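Local coordinates for glycosyl hydrolase family 10 (Bacteroides intestinalis DSM 17393, PDB 4QPW), which is the first carbohydrate-binding module of a larger, probably xylan-degrading enzyme and binds xylohexaose, consistent with a role in holding xylan chains, at residues Tyr15-Glu20 against Ala59-Ile64; Thr29-Asn34 against His52-His57; Tyr70-Met75 against Phe86-Trp91. One frame throughout, in Å; residues are numbered along the deposited sequence. Where two conformers were deposited one is given.

Contact 1: Tyr15-Glu20 against Ala59-Ile64; sequences YSFWNE and ADNLPI. With XYP (beta-D-xylopyranose), chain B.
At one flank of the glycan-binding beta-sandwich, the chain entering strand 19-21 packs its Phe17 ring against Ala59 and Asp60, in the loop that leaves strand 54-57. The ring lies across the loop backbone: Asp60 N sits over one face near the rim, CE1 is 3.7 Å from Asp60 CB, and CE2 is 3.8 Å from Ala59 CA. With chi1 at -64°, Phe17 CG stands anti to its own carbonyl carbon, which swings the ring out to the loop. Ring and carboxylate are turned 77° apart as the side chains slide past each other; Asp60 OD1 accepts from Asn61 N. A water completes the join, donating to Asp60 OD2 (2.7 Å) and accepting from Trp18 N (2.9 Å). Asn19 ND2 bonds back to Phe17 O (3.1 Å, 155°), in the carbonyl plane. Further along, the side chains serve the sugar. Trp18 has O2 of the chain B xylose at its ring edge, while the extended Glu20 grips two neighbouring hydroxyls with one carboxylate: O3 donates to OE1 at 2.6 Å and O2 to OE2 at 2.8 Å.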
loop_
_atom_site.group_PDB
_atom_site.type_symbol
_atom_site.label_atom_id
_atom_site.label_comp_id
_atom_site.label_asym_id
_atom_site.label_seq_id
_atom_site.Cartn_x
_atom_site.Cartn_y
_atom_site.Cartn_z
ATOM N N TYR A 15 9.510 0.207 -9.191
ATOM C CA TYR A 15 8.175 0.716 -9.067
ATOM C C TYR A 15 7.661 1.329 -10.328
ATOM O O TYR A 15 8.234 2.333 -10.823
ATOM C CB TYR A 15 8.040 1.741 -7.896
ATOM C CG TYR A 15 6.646 2.190 -7.621
ATOM C CD1 TYR A 15 5.734 1.325 -7.024
ATOM C CD2 TYR A 15 6.190 3.414 -7.973
ATOM C CE1 TYR A 15 4.427 1.696 -6.723
ATOM C CE2 TYR A 15 4.913 3.810 -7.719
ATOM C CZ TYR A 15 4.015 2.958 -7.093
ATOM O OH TYR A 15 2.727 3.431 -6.854
ATOM N N SER A 16 6.572 0.803 -10.871
ATOM C CA SER A 16 5.979 1.287 -12.088
ATOM C C SER A 16 4.472 1.460 -11.958
ATOM O O SER A 16 3.778 1.777 -12.946
ATOM C CB SER A 16 6.251 0.336 -13.263
ATOM O OG SER A 16 7.631 0.239 -13.568
ATOM N N PHE A 17 3.869 1.324 -10.782
ATOM C CA PHE A 17 2.421 1.307 -10.648
ATOM C C PHE A 17 1.797 2.707 -10.674
ATOM O O PHE A 17 2.507 3.729 -10.481
ATOM C CB PHE A 17 2.002 0.572 -9.392
ATOM C CG PHE A 17 2.344 -0.915 -9.341
ATOM C CD1 PHE A 17 2.072 -1.752 -10.413
ATOM C CD2 PHE A 17 2.895 -1.470 -8.201
ATOM C CE1 PHE A 17 2.353 -3.096 -10.317
ATOM C CE2 PHE A 17 3.162 -2.827 -8.138
ATOM C CZ PHE A 17 2.901 -3.648 -9.198
ATOM N N TRP A 18 0.517 2.754 -10.888
ATOM C CA TRP A 18 -0.252 4.012 -10.887
ATOM C C TRP A 18 -0.122 4.707 -9.545
ATOM O O TRP A 18 -0.189 4.093 -8.472
ATOM C CB TRP A 18 -1.716 3.665 -11.159
ATOM C CG TRP A 18 -2.631 4.874 -11.232
ATOM C CD1 TRP A 18 -3.002 5.536 -12.356
ATOM C CD2 TRP A 18 -3.297 5.522 -10.146
ATOM N NE1 TRP A 18 -3.856 6.580 -11.993
ATOM C CE2 TRP A 18 -4.043 6.604 -10.661
ATOM C CE3 TRP A 18 -3.312 5.339 -8.790
ATOM C CZ2 TRP A 18 -4.802 7.450 -9.828
ATOM C CZ3 TRP A 18 -4.056 6.214 -7.976
ATOM C CH2 TRP A 18 -4.810 7.214 -8.543
ATOM N N ASN A 19 -0.029 6.044 -9.623
ATOM C CA ASN A 19 -0.045 6.859 -8.446
ATOM C C ASN A 19 -0.498 8.261 -8.798
ATOM O O ASN A 19 -0.459 8.688 -9.967
ATOM C CB ASN A 19 1.244 6.860 -7.724
ATOM C CG ASN A 19 2.358 7.372 -8.541
ATOM O OD1 ASN A 19 2.628 8.629 -8.481
ATOM N ND2 ASN A 19 2.993 6.609 -9.414
ATOM N N GLU A 20 -1.005 8.998 -7.798
ATOM C CA GLU A 20 -1.516 10.354 -8.043
ATOM C C GLU A 20 -1.258 11.160 -6.790
ATOM O O GLU A 20 -1.859 10.960 -5.749
ATOM C CB GLU A 20 -2.956 10.354 -8.379
ATOM C CG GLU A 20 -3.538 11.743 -8.752
ATOM C CD GLU A 20 -4.982 11.549 -9.135
ATOM O OE1 GLU A 20 -5.803 11.365 -8.306
ATOM O OE2 GLU A 20 -5.308 11.213 -10.301
ATOM N N ALA A 59 0.313 -2.667 -5.317
ATOM C CA ALA A 59 0.223 -3.947 -6.027
ATOM C C ALA A 59 -0.921 -3.775 -7.042
ATOM O O ALA A 59 -1.779 -2.898 -6.877
ATOM C CB ALA A 59 -0.087 -5.110 -5.081
ATOM N N ASP A 60 -0.937 -4.627 -8.056
ATOM C CA ASP A 60 -1.925 -4.496 -9.152
ATOM C C ASP A 60 -2.066 -5.835 -9.811
ATOM O O ASP A 60 -1.362 -6.812 -9.474
ATOM C CB ASP A 60 -1.337 -3.435 -10.154
ATOM C CG ASP A 60 -2.303 -2.889 -11.152
ATOM O OD1 ASP A 60 -3.459 -3.193 -11.114
ATOM O OD2 ASP A 60 -1.721 -2.172 -12.061
ATOM N N ASN A 61 -3.025 -5.952 -10.737
ATOM C CA ASN A 61 -3.177 -7.188 -11.511
ATOM C C ASN A 61 -3.458 -8.369 -10.577
ATOM O O ASN A 61 -2.950 -9.486 -10.799
ATOM C CB ASN A 61 -1.911 -7.480 -12.376
ATOM C CG ASN A 61 -1.301 -6.228 -13.021
ATOM O OD1 ASN A 61 -0.409 -5.660 -12.523
ATOM N ND2 ASN A 61 -1.946 -5.797 -14.127
ATOM N N LEU A 62 -4.270 -8.167 -9.563
ATOM C CA LEU A 62 -4.412 -9.193 -8.527
ATOM C C LEU A 62 -5.180 -10.393 -8.993
ATOM O O LEU A 62 -6.231 -10.224 -9.687
ATOM C CB LEU A 62 -5.023 -8.581 -7.286
ATOM C CG LEU A 62 -4.277 -7.444 -6.612
ATOM C CD1 LEU A 62 -5.094 -6.915 -5.441
ATOM C CD2 LEU A 62 -2.870 -7.844 -6.200
ATOM N N PRO A 63 -4.865 -11.575 -8.525
ATOM C CA PRO A 63 -5.541 -12.831 -8.986
ATOM C C PRO A 63 -6.647 -13.158 -8.024
ATOM O O PRO A 63 -6.489 -14.269 -7.257
ATOM C CB PRO A 63 -4.452 -13.860 -8.873
ATOM C CG PRO A 63 -3.673 -13.404 -7.617
ATOM C CD PRO A 63 -3.626 -11.890 -7.795
ATOM N N ILE A 64 -7.478 -12.297 -7.595
ATOM C CA ILE A 64 -8.531 -12.511 -6.631
ATOM C C ILE A 64 -9.887 -12.625 -7.336
ATOM O O ILE A 64 -10.141 -11.991 -8.343
ATOM C CB ILE A 64 -8.508 -11.507 -5.480
ATOM C CG1 ILE A 64 -8.727 -10.096 -5.938
ATOM C CG2 ILE A 64 -7.248 -11.617 -4.599
ATOM C CD1 ILE A 64 -8.610 -9.008 -4.829
HETATM C C1 XYP B . -8.927 7.812 -10.668
HETATM C C2 XYP B . -8.572 9.320 -10.570
HETATM C C3 XYP B . -8.466 9.614 -9.092
HETATM C C4 XYP B . -9.614 9.109 -8.293
HETATM C C5 XYP B . -9.850 7.633 -8.551
HETATM O O2 XYP B . -7.381 9.663 -11.264
HETATM O O3 XYP B . -8.302 11.048 -8.858
HETATM O O4 XYP B . -9.320 9.257 -6.885
HETATM O O5 XYP B . -10.052 7.425 -9.967
HETATM O O HOH W 1 -1.025 0.289 -11.155
#

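Contact 2: Thr29-Asn34 against His52-His57; sequences TTIGKN and HFIQYH. With XYP (beta-D-xylopyranose), chain C; XYP (beta-D-xylopyranose), chain B.
Between the two sheets of the beta-sandwich, behind the xylan site, Thr29 and Ile31 of strand 29-31 meet Ile54 and Tyr56 of strand 54-57. The short strand segments run almost parallel, at 4° with axes 9.5 Å apart, too far for backbone pairing, and only side chains fill the gap. Thr29 and Ile54 reach toward each other tip to tip, Thr29 OG1 lying 3.7 Å from Ile54 CD1. That touch is van der Waals only; the buried hydroxyl is hydrogen-bonded to Val25 O, and Thr29 CG2 also packs on Ile54 CD1. Ile31 feeds the end of its longer branch between two neighbours: Ile31 CD1 comes 4.3 Å from Ile54 CG2 and approaches the Tyr56 ring obliquely, 3.9 Å from Tyr56 CD1. Tyr56 OH is satisfied by Ser125 OG. Strand alternation turns Gln55 the other way, onto the sugar. Its CG is wedged between backbone N and carbonyl carbon (chi1 64°), and the chain then extends to bridge two successive xyloses. Nearby, the His52 ring lies under the chain C xylose, C4 being 3.8 Å above the centre of one face, while Phe53 CD1 backs the opposite face. An alanine in place of His52 would remove the imidazole, probably leaving the chain C xylose without its flat partner and freer to tilt, and Phe53 without the ring it packs on. The amide of Gln55 uses both ends: OE1 accepts from O2 of the chain C xylose at 2.6 Å, and NE2 donates to the linking O4 of the chain B xylose at 3.1 Å, 162° at the hydrogen.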
loop_
_atom_site.group_PDB
_atom_site.type_symbol
_atom_site.label_atom_id
_atom_site.label_comp_id
_atom_site.label_asym_id
_atom_site.label_seq_id
_atom_site.Cartn_x
_atom_site.Cartn_y
_atom_site.Cartn_z
ATOM N N THR A 29 6.246 16.161 -1.875
ATOM C CA THR A 29 5.910 14.693 -1.832
ATOM C C THR A 29 6.734 14.021 -2.871
ATOM O O THR A 29 6.844 14.470 -4.029
ATOM C CB THR A 29 4.462 14.537 -2.112
ATOM O OG1 THR A 29 3.648 15.305 -1.209
ATOM C CG2 THR A 29 4.060 13.045 -2.010
ATOM N N THR A 30 7.249 12.809 -2.533
ATOM C CA THR A 30 7.874 11.933 -3.493
ATOM C C THR A 30 7.410 10.501 -3.265
ATOM O O THR A 30 7.221 10.063 -2.130
ATOM C CB THR A 30 9.386 11.964 -3.480
ATOM O OG1 THR A 30 9.877 11.659 -2.315
ATOM C CG2 THR A 30 9.888 13.360 -3.683
ATOM N N ILE A 31 7.182 9.781 -4.342
ATOM C CA ILE A 31 6.852 8.326 -4.351
ATOM C C ILE A 31 7.793 7.592 -5.283
ATOM O O ILE A 31 7.889 7.954 -6.487
ATOM C CB ILE A 31 5.402 8.094 -4.797
ATOM C CG1 ILE A 31 4.403 8.801 -3.922
ATOM C CG2 ILE A 31 5.105 6.607 -4.900
ATOM C CD1 ILE A 31 2.996 8.750 -4.428
ATOM N N GLY A 32 8.571 6.634 -4.786
ATOM C CA GLY A 32 9.436 5.837 -5.644
ATOM C C GLY A 32 10.300 4.900 -4.835
ATOM O O GLY A 32 10.113 4.776 -3.614
ATOM N N LYS A 33 11.230 4.272 -5.490
ATOM C CA LYS A 33 12.065 3.302 -4.812
ATOM C C LYS A 33 13.179 3.866 -4.066
ATOM O O LYS A 33 13.880 4.828 -4.591
ATOM C CB LYS A 33 12.680 2.371 -5.840
ATOM C CG LYS A 33 11.834 1.272 -6.172
ATOM C CD LYS A 33 11.615 0.213 -5.068
ATOM C CE LYS A 33 12.814 -0.377 -4.423
ATOM N NZ LYS A 33 13.600 -1.330 -5.293
ATOM N N ASN A 34 13.469 3.381 -2.886
ATOM C CA ASN A 34 14.707 3.638 -2.127
ATOM C C ASN A 34 15.533 2.388 -2.336
ATOM O O ASN A 34 15.280 1.288 -1.806
ATOM C CB ASN A 34 14.417 3.882 -0.672
ATOM C CG ASN A 34 15.660 4.022 0.225
ATOM O OD1 ASN A 34 16.702 3.518 -0.099
ATOM N ND2 ASN A 34 15.498 4.740 1.284
ATOM N N HIS A 52 -6.778 11.126 0.533
ATOM C CA HIS A 52 -6.614 10.586 -0.805
ATOM C C HIS A 52 -5.797 11.462 -1.700
ATOM O O HIS A 52 -5.535 11.020 -2.825
ATOM C CB HIS A 52 -7.953 10.283 -1.453
ATOM C CG HIS A 52 -8.762 11.484 -1.915
ATOM N ND1 HIS A 52 -8.772 11.996 -3.194
ATOM C CD2 HIS A 52 -9.563 12.258 -1.181
ATOM C CE1 HIS A 52 -9.587 13.079 -3.224
ATOM N NE2 HIS A 52 -10.087 13.213 -2.023
ATOM N N PHE A 53 -5.388 12.655 -1.250
ATOM C CA PHE A 53 -4.558 13.459 -2.107
ATOM C C PHE A 53 -3.153 12.944 -2.272
ATOM O O PHE A 53 -2.397 13.448 -3.089
ATOM C CB PHE A 53 -4.496 14.882 -1.484
ATOM C CG PHE A 53 -5.674 15.774 -1.849
ATOM C CD1 PHE A 53 -6.778 15.352 -2.348
ATOM C CD2 PHE A 53 -5.526 17.164 -1.634
ATOM C CE1 PHE A 53 -7.871 16.254 -2.682
ATOM C CE2 PHE A 53 -6.616 18.044 -1.918
ATOM C CZ PHE A 53 -7.726 17.625 -2.442
ATOM N N ILE A 54 -2.717 11.903 -1.482
ATOM C CA ILE A 54 -1.484 11.153 -1.794
ATOM C C ILE A 54 -1.918 9.696 -1.879
ATOM O O ILE A 54 -2.202 9.079 -0.813
ATOM C CB ILE A 54 -0.410 11.379 -0.824
ATOM C CG1 ILE A 54 -0.062 12.885 -0.697
ATOM C CG2 ILE A 54 0.827 10.581 -1.238
ATOM C CD1 ILE A 54 0.972 13.195 0.336
ATOM N N GLN A 55 -2.115 9.208 -3.093
ATOM C CA GLN A 55 -2.668 7.827 -3.304
ATOM C C GLN A 55 -1.878 7.118 -4.343
ATOM O O GLN A 55 -1.329 7.730 -5.289
ATOM C CB GLN A 55 -4.157 7.886 -3.628
ATOM C CG GLN A 55 -4.479 8.599 -4.940
ATOM C CD GLN A 55 -5.946 8.588 -5.268
ATOM O OE1 GLN A 55 -6.697 7.685 -4.892
ATOM N NE2 GLN A 55 -6.408 9.646 -5.955
ATOM N N TYR A 56 -1.735 5.788 -4.168
ATOM C CA TYR A 56 -0.797 5.042 -4.980
ATOM C C TYR A 56 -1.168 3.577 -4.909
ATOM O O TYR A 56 -1.532 3.067 -3.843
ATOM C CB TYR A 56 0.655 5.310 -4.506
ATOM C CG TYR A 56 0.885 5.336 -3.028
ATOM C CD1 TYR A 56 0.633 6.516 -2.277
ATOM C CD2 TYR A 56 1.303 4.240 -2.301
ATOM C CE1 TYR A 56 0.707 6.560 -0.925
ATOM C CE2 TYR A 56 1.443 4.271 -0.969
ATOM C CZ TYR A 56 1.135 5.420 -0.235
ATOM O OH TYR A 56 1.314 5.437 1.132
ATOM N N HIS A 57 -0.988 2.891 -6.017
ATOM C CA HIS A 57 -1.130 1.417 -5.975
ATOM C C HIS A 57 0.158 0.855 -5.471
ATOM O O HIS A 57 1.277 1.207 -5.917
ATOM C CB HIS A 57 -1.384 0.853 -7.368
ATOM C CG HIS A 57 -2.712 1.242 -7.955
ATOM N ND1 HIS A 57 -3.051 0.826 -9.234
ATOM C CD2 HIS A 57 -3.747 1.983 -7.464
ATOM C CE1 HIS A 57 -4.251 1.324 -9.515
ATOM N NE2 HIS A 57 -4.690 2.029 -8.489
HETATM C C1 XYP C . -10.400 9.026 -6.035
HETATM C C2 XYP C . -9.876 8.485 -4.735
HETATM C C3 XYP C . -10.985 8.319 -3.708
HETATM C C4 XYP C . -11.731 9.672 -3.576
HETATM C C5 XYP C . -12.105 10.160 -4.925
HETATM O O2 XYP C . -9.283 7.202 -4.943
HETATM O O3 XYP C . -10.404 7.901 -2.439
HETATM O O4 XYP C . -12.858 9.435 -2.721
HETATM O O5 XYP C . -10.982 10.357 -5.760
HETATM C C1 XYP B . -8.927 7.812 -10.668
HETATM C C2 XYP B . -8.572 9.320 -10.570
HETATM C C3 XYP B . -8.466 9.614 -9.092
HETATM C C4 XYP B . -9.614 9.109 -8.293
HETATM C C5 XYP B . -9.850 7.633 -8.551
HETATM O O2 XYP B . -7.381 9.663 -11.264
HETATM O O3 XYP B . -8.302 11.048 -8.858
HETATM O O4 XYP B . -9.320 9.257 -6.885
HETATM O O5 XYP B . -10.052 7.425 -9.967
#

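Contact 3: Tyr70-Met75 against Phe86-Trp91; sequences YKLKMM and FGVGPW. With XYP (beta-D-xylopyranose), chain D; XYP (beta-D-xylopyranose), chain B.
A methyl of Leu72 lies over one face of the Phe86 ring: CD2 stands 3.8 Å from the ring centroid and 17° off the normal, a CH-pi contact displaced slightly toward the CD1-CE1 rim. Around the same ring, Phe110 meets it edge-to-face and Phe99 comes in at an angle. The other flat group, Trp91, belongs to the xylan site: the chain D xylose lies over one face, its C4 3.7 Å above the plane near the centre, while C5 of the chain B xylose approaches CZ3 obliquely at 3.6 Å. Trp18 packs edge-to-face with this indole. Inside the beta-sandwich, strand 69-78 of one sheet faces strand 82-89 of the other, and Leu72 fills the space between them. Its CG lies anti to the backbone N (chi1 168°), which points the branch at the other sheet, and chi2 near 67° puts CD2 on the ring, where it also touches Val88 CG2 at 3.9 Å. Val121 and Val137 add further apolar cover to Leu72. Past Val88 the strand ends at Gly89, whose backbone angles would jam a beta carbon against the preceding carbonyl oxygen, and Pro90 leads on to Trp91. Between these two segments no hydrogen bond crosses, and the contact is one of apolar side chains. The same segment then offers an aromatic face to a sugar, consistent with the aromatic-on-pyranose stacking common in carbohydrate-binding modules.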
loop_
_atom_site.group_PDB
_atom_site.type_symbol
_atom_site.label_atom_id
_atom_site.label_comp_id
_atom_site.label_asym_id
_atom_site.label_seq_id
_atom_site.Cartn_x
_atom_site.Cartn_y
_atom_site.Cartn_z
ATOM N N TYR A 70 -9.189 -14.171 1.426
ATOM C CA TYR A 70 -7.729 -13.958 1.279
ATOM C C TYR A 70 -7.233 -13.196 2.419
ATOM O O TYR A 70 -7.972 -12.648 3.244
ATOM C CB TYR A 70 -7.442 -13.131 -0.034
ATOM C CG TYR A 70 -7.984 -13.738 -1.290
ATOM C CD1 TYR A 70 -7.285 -14.650 -2.023
ATOM C CD2 TYR A 70 -9.276 -13.361 -1.791
ATOM C CE1 TYR A 70 -7.750 -15.186 -3.194
ATOM C CE2 TYR A 70 -9.751 -13.906 -2.915
ATOM C CZ TYR A 70 -9.009 -14.814 -3.634
ATOM O OH TYR A 70 -9.533 -15.315 -4.814
ATOM N N LYS A 71 -5.877 -13.075 2.508
ATOM C CA LYS A 71 -5.237 -12.049 3.306
ATOM C C LYS A 71 -4.427 -11.117 2.435
ATOM O O LYS A 71 -3.794 -11.574 1.446
ATOM C CB LYS A 71 -4.217 -12.636 4.312
ATOM C CG LYS A 71 -4.846 -13.499 5.375
ATOM C CD LYS A 71 -3.774 -14.099 6.282
ATOM C CE LYS A 71 -4.371 -15.058 7.318
ATOM N NZ LYS A 71 -3.295 -15.605 8.238
ATOM N N LEU A 72 -4.437 -9.855 2.747
ATOM C CA LEU A 72 -3.429 -8.915 2.296
ATOM C C LEU A 72 -2.305 -8.886 3.355
ATOM O O LEU A 72 -2.628 -8.719 4.573
ATOM C CB LEU A 72 -4.036 -7.516 2.191
ATOM C CG LEU A 72 -3.110 -6.354 2.005
ATOM C CD1 LEU A 72 -2.401 -6.373 0.660
ATOM C CD2 LEU A 72 -3.856 -5.011 2.212
ATOM N N LYS A 73 -1.080 -9.044 2.962
ATOM C CA LYS A 73 0.091 -8.902 3.846
ATOM C C LYS A 73 0.927 -7.793 3.349
ATOM O O LYS A 73 1.251 -7.730 2.123
ATOM C CB LYS A 73 0.901 -10.163 3.971
ATOM C CG LYS A 73 0.127 -11.344 4.490
ATOM C CD LYS A 73 0.980 -12.573 4.792
ATOM C CE LYS A 73 0.139 -13.699 5.410
ATOM N NZ LYS A 73 0.954 -14.854 5.799
ATOM N N MET A 74 1.343 -6.853 4.202
ATOM C CA MET A 74 2.246 -5.777 3.820
ATOM C C MET A 74 3.256 -5.543 4.883
ATOM O O MET A 74 2.838 -5.455 6.079
ATOM C CB MET A 74 1.420 -4.540 3.608
ATOM C CG MET A 74 2.113 -3.375 2.963
ATOM S SD MET A 74 1.170 -1.831 2.891
ATOM C CE MET A 74 -0.497 -2.861 2.345
ATOM N N MET A 75 4.497 -5.428 4.544
ATOM C CA MET A 75 5.536 -5.040 5.523
ATOM C C MET A 75 5.798 -3.552 5.379
ATOM O O MET A 75 6.140 -3.071 4.274
ATOM C CB MET A 75 6.764 -5.879 5.372
ATOM C CG MET A 75 7.905 -5.363 6.246
ATOM S SD MET A 75 9.215 -6.529 6.678
ATOM C CE MET A 75 10.642 -5.781 5.987
ATOM N N PHE A 86 -6.087 1.592 3.015
ATOM C CA PHE A 86 -6.022 0.795 1.804
ATOM C C PHE A 86 -7.311 0.293 1.393
ATOM O O PHE A 86 -8.277 0.180 2.248
ATOM C CB PHE A 86 -4.944 -0.312 1.939
ATOM C CG PHE A 86 -5.255 -1.290 3.004
ATOM C CD1 PHE A 86 -6.217 -2.211 2.858
ATOM C CD2 PHE A 86 -4.603 -1.193 4.214
ATOM C CE1 PHE A 86 -6.560 -3.067 3.879
ATOM C CE2 PHE A 86 -4.956 -2.051 5.253
ATOM C CZ PHE A 86 -5.907 -2.956 5.056
ATOM N N GLY A 87 -7.435 -0.129 0.147
ATOM C CA GLY A 87 -8.532 -0.949 -0.328
ATOM C C GLY A 87 -8.015 -1.963 -1.294
ATOM O O GLY A 87 -7.104 -1.627 -2.106
ATOM N N VAL A 88 -8.525 -3.161 -1.271
ATOM C CA VAL A 88 -8.118 -4.214 -2.187
ATOM C C VAL A 88 -9.242 -4.499 -3.173
ATOM O O VAL A 88 -10.376 -4.952 -2.724
ATOM C CB VAL A 88 -7.758 -5.531 -1.454
ATOM C CG1 VAL A 88 -7.217 -6.528 -2.423
ATOM C CG2 VAL A 88 -6.757 -5.268 -0.334
ATOM N N GLY A 89 -9.084 -4.205 -4.419
ATOM C CA GLY A 89 -10.133 -4.384 -5.437
ATOM C C GLY A 89 -9.925 -3.434 -6.579
ATOM O O GLY A 89 -9.017 -2.634 -6.615
ATOM N N PRO A 90 -10.820 -3.543 -7.594
ATOM C CA PRO A 90 -10.801 -2.694 -8.739
ATOM C C PRO A 90 -11.331 -1.270 -8.397
ATOM O O PRO A 90 -11.763 -1.001 -7.339
ATOM C CB PRO A 90 -11.675 -3.456 -9.744
ATOM C CG PRO A 90 -12.715 -4.100 -8.841
ATOM C CD PRO A 90 -11.944 -4.512 -7.611
ATOM N N TRP A 91 -11.273 -0.424 -9.443
ATOM C CA TRP A 91 -11.719 0.952 -9.270
ATOM C C TRP A 91 -13.237 1.054 -8.843
ATOM O O TRP A 91 -13.580 1.967 -8.132
ATOM C CB TRP A 91 -11.534 1.754 -10.583
ATOM C CG TRP A 91 -10.098 1.946 -10.963
ATOM C CD1 TRP A 91 -9.427 1.356 -11.957
ATOM C CD2 TRP A 91 -9.205 2.860 -10.349
ATOM N NE1 TRP A 91 -8.109 1.806 -11.935
ATOM C CE2 TRP A 91 -7.957 2.720 -10.995
ATOM C CE3 TRP A 91 -9.332 3.765 -9.350
ATOM C CZ2 TRP A 91 -6.824 3.516 -10.675
ATOM C CZ3 TRP A 91 -8.146 4.475 -8.974
ATOM C CH2 TRP A 91 -6.936 4.302 -9.681
HETATM O O1 XYP D . -8.422 3.310 -15.360
HETATM C C1 XYP D . -8.714 4.557 -14.787
HETATM C C2 XYP D . -10.054 4.519 -14.048
HETATM C C3 XYP D . -10.252 5.891 -13.448
HETATM C C4 XYP D . -9.075 6.142 -12.510
HETATM C C5 XYP D . -7.826 6.233 -13.314
HETATM O O2 XYP D . -11.243 4.211 -14.832
HETATM O O3 XYP D . -11.408 5.933 -12.633
HETATM O O4 XYP D . -9.127 7.605 -12.064
HETATM O O5 XYP D . -7.644 4.861 -13.896
HETATM C C1 XYP B . -8.927 7.812 -10.668
HETATM C C2 XYP B . -8.572 9.320 -10.570
HETATM C C3 XYP B . -8.466 9.614 -9.092
HETATM C C4 XYP B . -9.614 9.109 -8.293
HETATM C C5 XYP B . -9.850 7.633 -8.551
HETATM O O2 XYP B . -7.381 9.663 -11.264
HETATM O O3 XYP B . -8.302 11.048 -8.858
HETATM O O4 XYP B . -9.320 9.257 -6.885
HETATM O O5 XYP B . -10.052 7.425 -9.967
#

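How the contacts relate
Contacts 2 and 3 are buried and apolar, each joining strands from the two facing sheets, on opposite sides of the chain's centre. Contact 1 is only partly buried and rests on a ring against a loop's backbone and Asp60 CB, with a bridging water. Strands 19-21 and 54-57 are neighbours in one sheet, tying contacts 1 and 2 through Glu20 N to Gln55 O and Tyr15 OH to His57 O. Contact 1 meets contact 3 in the interior, where Leu62 and Ile64 pack on Val88, and at the sugar, where Trp18 touches Trp91. All three reach the chain B xylose, with differing chemistry: a carboxylate from contact 1, an amide from contact 2, an indole from contact 3.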